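Local coordinates for tyrosine recombinase XerH (Helicobacter pylori, PDB 5JK0), which cuts and rejoins DNA at specific sites as a tyrosine recombinase, a reaction involved in chromosome segregation in the bacterial cell cycle, at residues L78-F83 with L134-Y139; D225-L228 with Y233-L236. One frame throughout, in Å; residues are numbered along the deposited sequence.

Interaction 1: L78-F83 with L134-Y139; sequences LPLLKF and LGLFSY
Leu-80 and Phe-83 of helix 74-93 meet Leu-136 and Phe-137 of helix 123-143 in the buried interior of the helical core-binding domain, the SAM-like N-terminal domain of the phage integrase family. The contact illustrates how two helices can pack through a few long side chains while their backbones stay apart: the closest alpha carbons, those of Leu-80 and Leu-136, are still 8.1 Å from each other. The two leucines slide past one another in opposite directions. Leu-136 holds CG anti to its backbone N (chi1 175°), which carries CD2 across to both methyls of Leu-80; behind it, its CB receives CD1 of Leu-80 at 4.0 Å. In Leu-80 CG lies beside the backbone N instead, and both of its methyls bear on CB and CD2 of Leu-136, CD1 nearer to CB and CD2 nearer to the opposing CD2. Phe-23 of helix 12-30 lies against both leucines. One turn further along helix 74-93, the two phenylalanines approach from opposite directions. Outside the pair, each ring has an edge-to-face partner, Phe-113 for Phe-83 and Tyr-154 for Phe-137, while Leu-110 and Ile-105 touch both, making a shared aromatic and aliphatic cluster. Between the two rings the touch is narrow: CE2 of Phe-83 arrives near the plane of the Phe-137 ring, at its edge, 3.9 Å from CZ of Phe-137.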
ATOM      1  N   LEU D  78      17.766  -7.761  23.445  1.00 30.28           N
ATOM      2  CA  LEU D  78      16.907  -7.012  24.363  1.00 30.01           C
ATOM      3  C   LEU D  78      15.402  -7.301  24.218  1.00 27.60           C
ATOM      4  O   LEU D  78      14.731  -7.514  25.227  1.00 27.67           O
ATOM      5  CB  LEU D  78      17.161  -5.506  24.213  1.00 31.27           C
ATOM      6  CG  LEU D  78      16.346  -4.577  25.117  1.00 33.08           C
ATOM      7  CD1 LEU D  78      17.250  -3.577  25.819  1.00 34.81           C
ATOM      8  CD2 LEU D  78      15.274  -3.853  24.317  1.00 32.89           C
ATOM      9  N   PRO D  79      14.861  -7.309  22.979  1.00 26.79           N
ATOM     10  CA  PRO D  79      13.412  -7.542  22.886  1.00 25.50           C
ATOM     11  C   PRO D  79      12.959  -8.899  23.434  1.00 23.81           C
ATOM     12  O   PRO D  79      11.862  -8.995  23.983  1.00 23.89           O
ATOM     13  CB  PRO D  79      13.141  -7.460  21.380  1.00 27.10           C
ATOM     14  CG  PRO D  79      14.238  -6.618  20.847  1.00 28.61           C
ATOM     15  CD  PRO D  79      15.439  -6.991  21.659  1.00 28.07           C
ATOM     16  N   LEU D  80      13.792  -9.926  23.293  1.00 22.98           N
ATOM     17  CA  LEU D  80      13.424 -11.262  23.755  1.00 22.31           C
ATOM     18  C   LEU D  80      13.562 -11.396  25.272  1.00 23.07           C
ATOM     19  O   LEU D  80      12.807 -12.132  25.905  1.00 24.61           O
ATOM     20  CB  LEU D  80      14.266 -12.324  23.047  1.00 23.34           C
ATOM     21  CG  LEU D  80      14.032 -12.435  21.537  1.00 23.91           C
ATOM     22  CD1 LEU D  80      14.739 -13.654  20.964  1.00 24.12           C
ATOM     23  CD2 LEU D  80      12.543 -12.473  21.217  1.00 22.38           C
ATOM     24  N   LEU D  81      14.523 -10.686  25.853  1.00 21.95           N
ATOM     25  CA  LEU D  81      14.674 -10.668  27.303  1.00 24.97           C
ATOM     26  C   LEU D  81      13.513  -9.910  27.940  1.00 26.30           C
ATOM     27  O   LEU D  81      13.097 -10.213  29.059  1.00 25.26           O
ATOM     28  CB  LEU D  81      16.009 -10.041  27.706  1.00 26.42           C
ATOM     29  CG  LEU D  81      17.265 -10.782  27.246  1.00 28.38           C
ATOM     30  CD1 LEU D  81      18.515 -10.114  27.795  1.00 30.38           C
ATOM     31  CD2 LEU D  81      17.210 -12.244  27.659  1.00 30.20           C
ATOM     32  N   LYS D  82      12.995  -8.920  27.218  1.00 27.38           N
ATOM     33  CA  LYS D  82      11.813  -8.187  27.656  1.00 27.41           C
ATOM     34  C   LYS D  82      10.596  -9.104  27.692  1.00 26.20           C
ATOM     35  O   LYS D  82       9.769  -9.018  28.601  1.00 25.80           O
ATOM     36  CB  LYS D  82      11.537  -6.994  26.737  1.00 30.36           C
ATOM     37  CG  LYS D  82      12.557  -5.870  26.825  1.00 34.28           C
ATOM     38  CD  LYS D  82      12.520  -5.184  28.177  1.00 39.69           C
ATOM     39  CE  LYS D  82      13.446  -3.979  28.202  1.00 44.27           C
ATOM     40  NZ  LYS D  82      13.094  -2.997  27.136  1.00 47.39           N
ATOM     41  N   PHE D  83      10.495  -9.981  26.698  1.00 24.46           N
ATOM     42  CA  PHE D  83       9.364 -10.898  26.606  1.00 24.83           C
ATOM     43  C   PHE D  83       9.399 -11.945  27.711  1.00 25.50           C
ATOM     44  O   PHE D  83       8.355 -12.339  28.234  1.00 25.36           O
ATOM     45  CB  PHE D  83       9.328 -11.590  25.242  1.00 24.14           C
ATOM     46  CG  PHE D  83       8.253 -12.633  25.131  1.00 25.28           C
ATOM     47  CD1 PHE D  83       6.918 -12.265  25.105  1.00 26.61           C
ATOM     48  CD2 PHE D  83       8.575 -13.979  25.069  1.00 25.17           C
ATOM     49  CE1 PHE D  83       5.923 -13.220  25.015  1.00 28.07           C
ATOM     50  CE2 PHE D  83       7.585 -14.939  24.974  1.00 26.37           C
ATOM     51  CZ  PHE D  83       6.257 -14.559  24.948  1.00 27.75           C
ATOM     52  N   LEU D 134       9.247 -13.060  15.823  1.00 27.96           N
ATOM     53  CA  LEU D 134       9.009 -13.991  14.725  1.00 29.88           C
ATOM     54  C   LEU D 134      10.169 -14.965  14.568  1.00 29.61           C
ATOM     55  O   LEU D 134       9.963 -16.148  14.304  1.00 29.63           O
ATOM     56  CB  LEU D 134       8.783 -13.233  13.413  1.00 32.55           C
ATOM     57  CG  LEU D 134       7.467 -12.464  13.275  1.00 34.44           C
ATOM     58  CD1 LEU D 134       7.407 -11.742  11.939  1.00 35.50           C
ATOM     59  CD2 LEU D 134       6.276 -13.399  13.437  1.00 34.77           C
ATOM     60  N   GLY D 135      11.388 -14.461  14.734  1.00 28.23           N
ATOM     61  CA  GLY D 135      12.578 -15.281  14.599  1.00 27.57           C
ATOM     62  C   GLY D 135      12.694 -16.346  15.673  1.00 27.24           C
ATOM     63  O   GLY D 135      13.107 -17.472  15.398  1.00 28.77           O
ATOM     64  N   LEU D 136      12.326 -15.990  16.901  1.00 24.66           N
ATOM     65  CA  LEU D 136      12.432 -16.911  18.028  1.00 23.95           C
ATOM     66  C   LEU D 136      11.528 -18.128  17.859  1.00 24.16           C
ATOM     67  O   LEU D 136      11.975 -19.265  17.994  1.00 25.77           O
ATOM     68  CB  LEU D 136      12.093 -16.197  19.338  1.00 22.05           C
ATOM     69  CG  LEU D 136      12.062 -17.083  20.587  1.00 22.59           C
ATOM     70  CD1 LEU D 136      13.425 -17.715  20.841  1.00 23.31           C
ATOM     71  CD2 LEU D 136      11.597 -16.296  21.805  1.00 21.29           C
ATOM     72  N   PHE D 137      10.257 -17.884  17.560  1.00 23.22           N
ATOM     73  CA  PHE D 137       9.276 -18.963  17.485  1.00 24.27           C
ATOM     74  C   PHE D 137       9.335 -19.710  16.154  1.00 26.72           C
ATOM     75  O   PHE D 137       8.854 -20.838  16.049  1.00 28.89           O
ATOM     76  CB  PHE D 137       7.869 -18.415  17.735  1.00 22.80           C
ATOM     77  CG  PHE D 137       7.652 -17.952  19.147  1.00 23.17           C
ATOM     78  CD1 PHE D 137       7.328 -18.857  20.145  1.00 23.47           C
ATOM     79  CD2 PHE D 137       7.789 -16.614  19.481  1.00 21.79           C
ATOM     80  CE1 PHE D 137       7.139 -18.438  21.449  1.00 23.91           C
ATOM     81  CE2 PHE D 137       7.601 -16.189  20.784  1.00 22.94           C
ATOM     82  CZ  PHE D 137       7.276 -17.103  21.768  1.00 23.82           C
ATOM     83  N   SER D 138       9.927 -19.084  15.141  1.00 25.57           N
ATOM     84  CA  SER D 138      10.218 -19.789  13.898  1.00 25.27           C
ATOM     85  C   SER D 138      11.334 -20.790  14.159  1.00 28.52           C
ATOM     86  O   SER D 138      11.342 -21.892  13.613  1.00 30.53           O
ATOM     87  CB  SER D 138      10.616 -18.817  12.785  1.00 25.88           C
ATOM     88  OG  SER D 138      10.984 -19.514  11.607  1.00 29.27           O
ATOM     89  N   TYR D 139      12.273 -20.388  15.010  1.00 28.50           N
ATOM     90  CA  TYR D 139      13.389 -21.238  15.403  1.00 28.88           C
ATOM     91  C   TYR D 139      12.914 -22.418  16.247  1.00 27.72           C
ATOM     92  O   TYR D 139      13.370 -23.546  16.064  1.00 26.78           O
ATOM     93  CB  TYR D 139      14.429 -20.415  16.170  1.00 28.29           C
ATOM     94  CG  TYR D 139      15.601 -21.213  16.698  1.00 29.79           C
ATOM     95  CD1 TYR D 139      16.706 -21.477  15.897  1.00 32.32           C
ATOM     96  CD2 TYR D 139      15.608 -21.691  18.004  1.00 28.77           C
ATOM     97  CE1 TYR D 139      17.779 -22.202  16.380  1.00 33.15           C
ATOM     98  CE2 TYR D 139      16.676 -22.415  18.493  1.00 29.10           C
ATOM     99  CZ  TYR D 139      17.758 -22.668  17.679  1.00 31.64           C
ATOM    100  OH  TYR D 139      18.821 -23.389  18.171  1.00 33.93           O
TER

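Interaction 2: D225-L228 with Y233-L236; sequences DFTL and YTIL
Leu-228 lies over the ring of Tyr-233, the non-hydrogen-bonded pair next to the turn of a beta hairpin, a small worked example of how an antiparallel pair combines backbone bonds with cross-strand packing. From its CB outward, Leu-228 follows the ring closely. CB sits 3.6 Å from CE1 of Tyr-233, and CG passes the same ring carbon a little farther off. CD1 then stands over the centre of the ring, 3.9 Å from the centroid and 4° from the normal, a CH-pi contact, while CD2 reaches beyond it to CZ and OH. The torsion explains the reach: CG is anti to the backbone N (chi1 177°), extending the branch across the tyrosine. Further from the turn on the same face, Phe-226 and Ile-235, also a non-hydrogen-bonded pair, lie side by side; CD1 of Ile-235 is 3.6 Å from CE2 of Phe-226, and its CG2 lies over one face of that ring, toward the rim. Between these pairs, Thr-227 and Thr-234 form the hydrogen-bonded pair on the other face. The N of Thr-234 gives a 2.8 Å bond to O of Thr-227; the return bond from Thr-227 N to Thr-234 O is weak. That carbonyl O also accepts OG1 of Thr-227 at 3.2 Å, in the carbonyl plane on a lone pair. Beyond them, Leu-236 N bonds to Asp-225 O at 3.1 Å. Strand 244-250 continues the sheet beyond 232-238. The side-chain chemistry is thus divided: carbon packing on the face of Phe-226 and Tyr-233, and on the threonine face a hydroxyl supplementing a weakly held backbone carbonyl.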
ATOM      1  N   ASP D 225      46.281   1.251   1.955  1.00 56.05           N
ATOM      2  CA  ASP D 225      45.189   1.342   0.990  1.00 54.15           C
ATOM      3  C   ASP D 225      45.096   2.727   0.354  1.00 53.93           C
ATOM      4  O   ASP D 225      44.123   3.038  -0.334  1.00 51.99           O
ATOM      5  CB  ASP D 225      43.861   0.982   1.659  1.00 51.87           C
ATOM      6  CG  ASP D 225      43.805  -0.468   2.099  1.00 52.49           C
ATOM      7  OD1 ASP D 225      44.480  -1.308   1.467  1.00 55.28           O
ATOM      8  OD2 ASP D 225      43.088  -0.770   3.075  1.00 50.21           O
ATOM      9  N   PHE D 226      46.110   3.553   0.588  1.00 56.02           N
ATOM     10  CA  PHE D 226      46.173   4.885  -0.005  1.00 57.38           C
ATOM     11  C   PHE D 226      47.195   4.940  -1.136  1.00 61.41           C
ATOM     12  O   PHE D 226      48.359   4.589  -0.946  1.00 64.60           O
ATOM     13  CB  PHE D 226      46.523   5.932   1.056  1.00 56.97           C
ATOM     14  CG  PHE D 226      45.358   6.352   1.905  1.00 53.86           C
ATOM     15  CD1 PHE D 226      44.919   5.555   2.949  1.00 51.73           C
ATOM     16  CD2 PHE D 226      44.711   7.553   1.667  1.00 52.90           C
ATOM     17  CE1 PHE D 226      43.850   5.946   3.735  1.00 50.35           C
ATOM     18  CE2 PHE D 226      43.643   7.949   2.448  1.00 50.79           C
ATOM     19  CZ  PHE D 226      43.211   7.145   3.483  1.00 49.30           C
ATOM     20  N   THR D 227      46.755   5.376  -2.312  1.00 61.62           N
ATOM     21  CA  THR D 227      47.652   5.556  -3.449  1.00 65.77           C
ATOM     22  C   THR D 227      47.453   6.931  -4.079  1.00 65.18           C
ATOM     23  O   THR D 227      46.323   7.376  -4.272  1.00 61.96           O
ATOM     24  CB  THR D 227      47.439   4.473  -4.527  1.00 67.20           C
ATOM     25  OG1 THR D 227      46.077   4.497  -4.971  1.00 67.01           O
ATOM     26  CG2 THR D 227      47.768   3.093  -3.976  1.00 66.42           C
ATOM     27  N   LEU D 228      48.557   7.599  -4.396  1.00 68.37           N
ATOM     28  CA  LEU D 228      48.501   8.931  -4.986  1.00 70.18           C
ATOM     29  C   LEU D 228      49.056   8.938  -6.407  1.00 75.10           C
ATOM     30  O   LEU D 228      50.188   8.518  -6.644  1.00 78.38           O
ATOM     31  CB  LEU D 228      49.268   9.932  -4.121  1.00 72.10           C
ATOM     32  CG  LEU D 228      49.357  11.364  -4.651  1.00 74.27           C
ATOM     33  CD1 LEU D 228      47.971  11.952  -4.865  1.00 71.49           C
ATOM     34  CD2 LEU D 228      50.172  12.235  -3.706  1.00 75.92           C
ATOM     35  N   TYR D 233      43.981  10.988  -4.968  1.00 61.51           N
ATOM     36  CA  TYR D 233      44.097   9.770  -4.173  1.00 61.28           C
ATOM     37  C   TYR D 233      43.073   8.714  -4.576  1.00 60.67           C
ATOM     38  O   TYR D 233      41.932   9.031  -4.906  1.00 59.79           O
ATOM     39  CB  TYR D 233      43.939  10.081  -2.682  1.00 59.22           C
ATOM     40  CG  TYR D 233      45.139  10.745  -2.046  1.00 61.13           C
ATOM     41  CD1 TYR D 233      46.267  10.007  -1.711  1.00 62.47           C
ATOM     42  CD2 TYR D 233      45.136  12.104  -1.765  1.00 61.58           C
ATOM     43  CE1 TYR D 233      47.366  10.609  -1.124  1.00 64.30           C
ATOM     44  CE2 TYR D 233      46.230  12.714  -1.177  1.00 63.45           C
ATOM     45  CZ  TYR D 233      47.340  11.963  -0.859  1.00 64.89           C
ATOM     46  OH  TYR D 233      48.430  12.567  -0.274  1.00 67.72           O
ATOM     47  N   THR D 234      43.496   7.456  -4.544  1.00 60.60           N
ATOM     48  CA  THR D 234      42.584   6.333  -4.717  1.00 57.76           C
ATOM     49  C   THR D 234      42.541   5.526  -3.425  1.00 55.19           C
ATOM     50  O   THR D 234      43.507   4.848  -3.073  1.00 57.40           O
ATOM     51  CB  THR D 234      42.998   5.424  -5.887  1.00 60.28           C
ATOM     52  OG1 THR D 234      42.899   6.152  -7.117  1.00 62.18           O
ATOM     53  CG2 THR D 234      42.095   4.204  -5.956  1.00 58.35           C
ATOM     54  N   ILE D 235      41.422   5.613  -2.714  1.00 51.22           N
ATOM     55  CA  ILE D 235      41.291   4.969  -1.414  1.00 49.11           C
ATOM     56  C   ILE D 235      40.490   3.676  -1.505  1.00 48.22           C
ATOM     57  O   ILE D 235      39.332   3.678  -1.924  1.00 45.97           O
ATOM     58  CB  ILE D 235      40.616   5.904  -0.394  1.00 46.95           C
ATOM     59  CG1 ILE D 235      41.324   7.260  -0.368  1.00 48.50           C
ATOM     60  CG2 ILE D 235      40.605   5.268   0.988  1.00 45.11           C
ATOM     61  CD1 ILE D 235      40.651   8.280   0.522  1.00 47.25           C
ATOM     62  N   LEU D 236      41.116   2.571  -1.111  1.00 50.33           N
ATOM     63  CA  LEU D 236      40.458   1.271  -1.125  1.00 50.33           C
ATOM     64  C   LEU D 236      39.813   0.966   0.222  1.00 49.71           C
ATOM     65  O   LEU D 236      40.442   1.110   1.270  1.00 41.69           O
ATOM     66  CB  LEU D 236      41.452   0.170  -1.494  1.00 45.38           C
ATOM     67  CG  LEU D 236      42.032   0.234  -2.908  1.00 54.88           C
ATOM     68  CD1 LEU D 236      43.029  -0.895  -3.132  1.00 56.77           C
ATOM     69  CD2 LEU D 236      40.922   0.185  -3.946  1.00 53.50           C
TER

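The two contacts belong to different domains of one recombinase and lie on opposite sides of the chain's centre, with centres 44 Å apart and nearest atoms about 33 Å apart. Interaction 1 is a buried helix-helix contact in the core-binding domain; interaction 2 is a partly buried strand pair in the domain that carries the predicted catalytic residues, including the nucleophile Tyr-345. Both lie away from those predicted sites. Their relation to DNA differs: segment 78-83 comes within about 4 Å of the bound nucleic acid through Leu-78 and Lys-82, which pack on phosphates and take no part in the contact between the helices, whereas the nearest atom of interaction 2 is about 14 Å away.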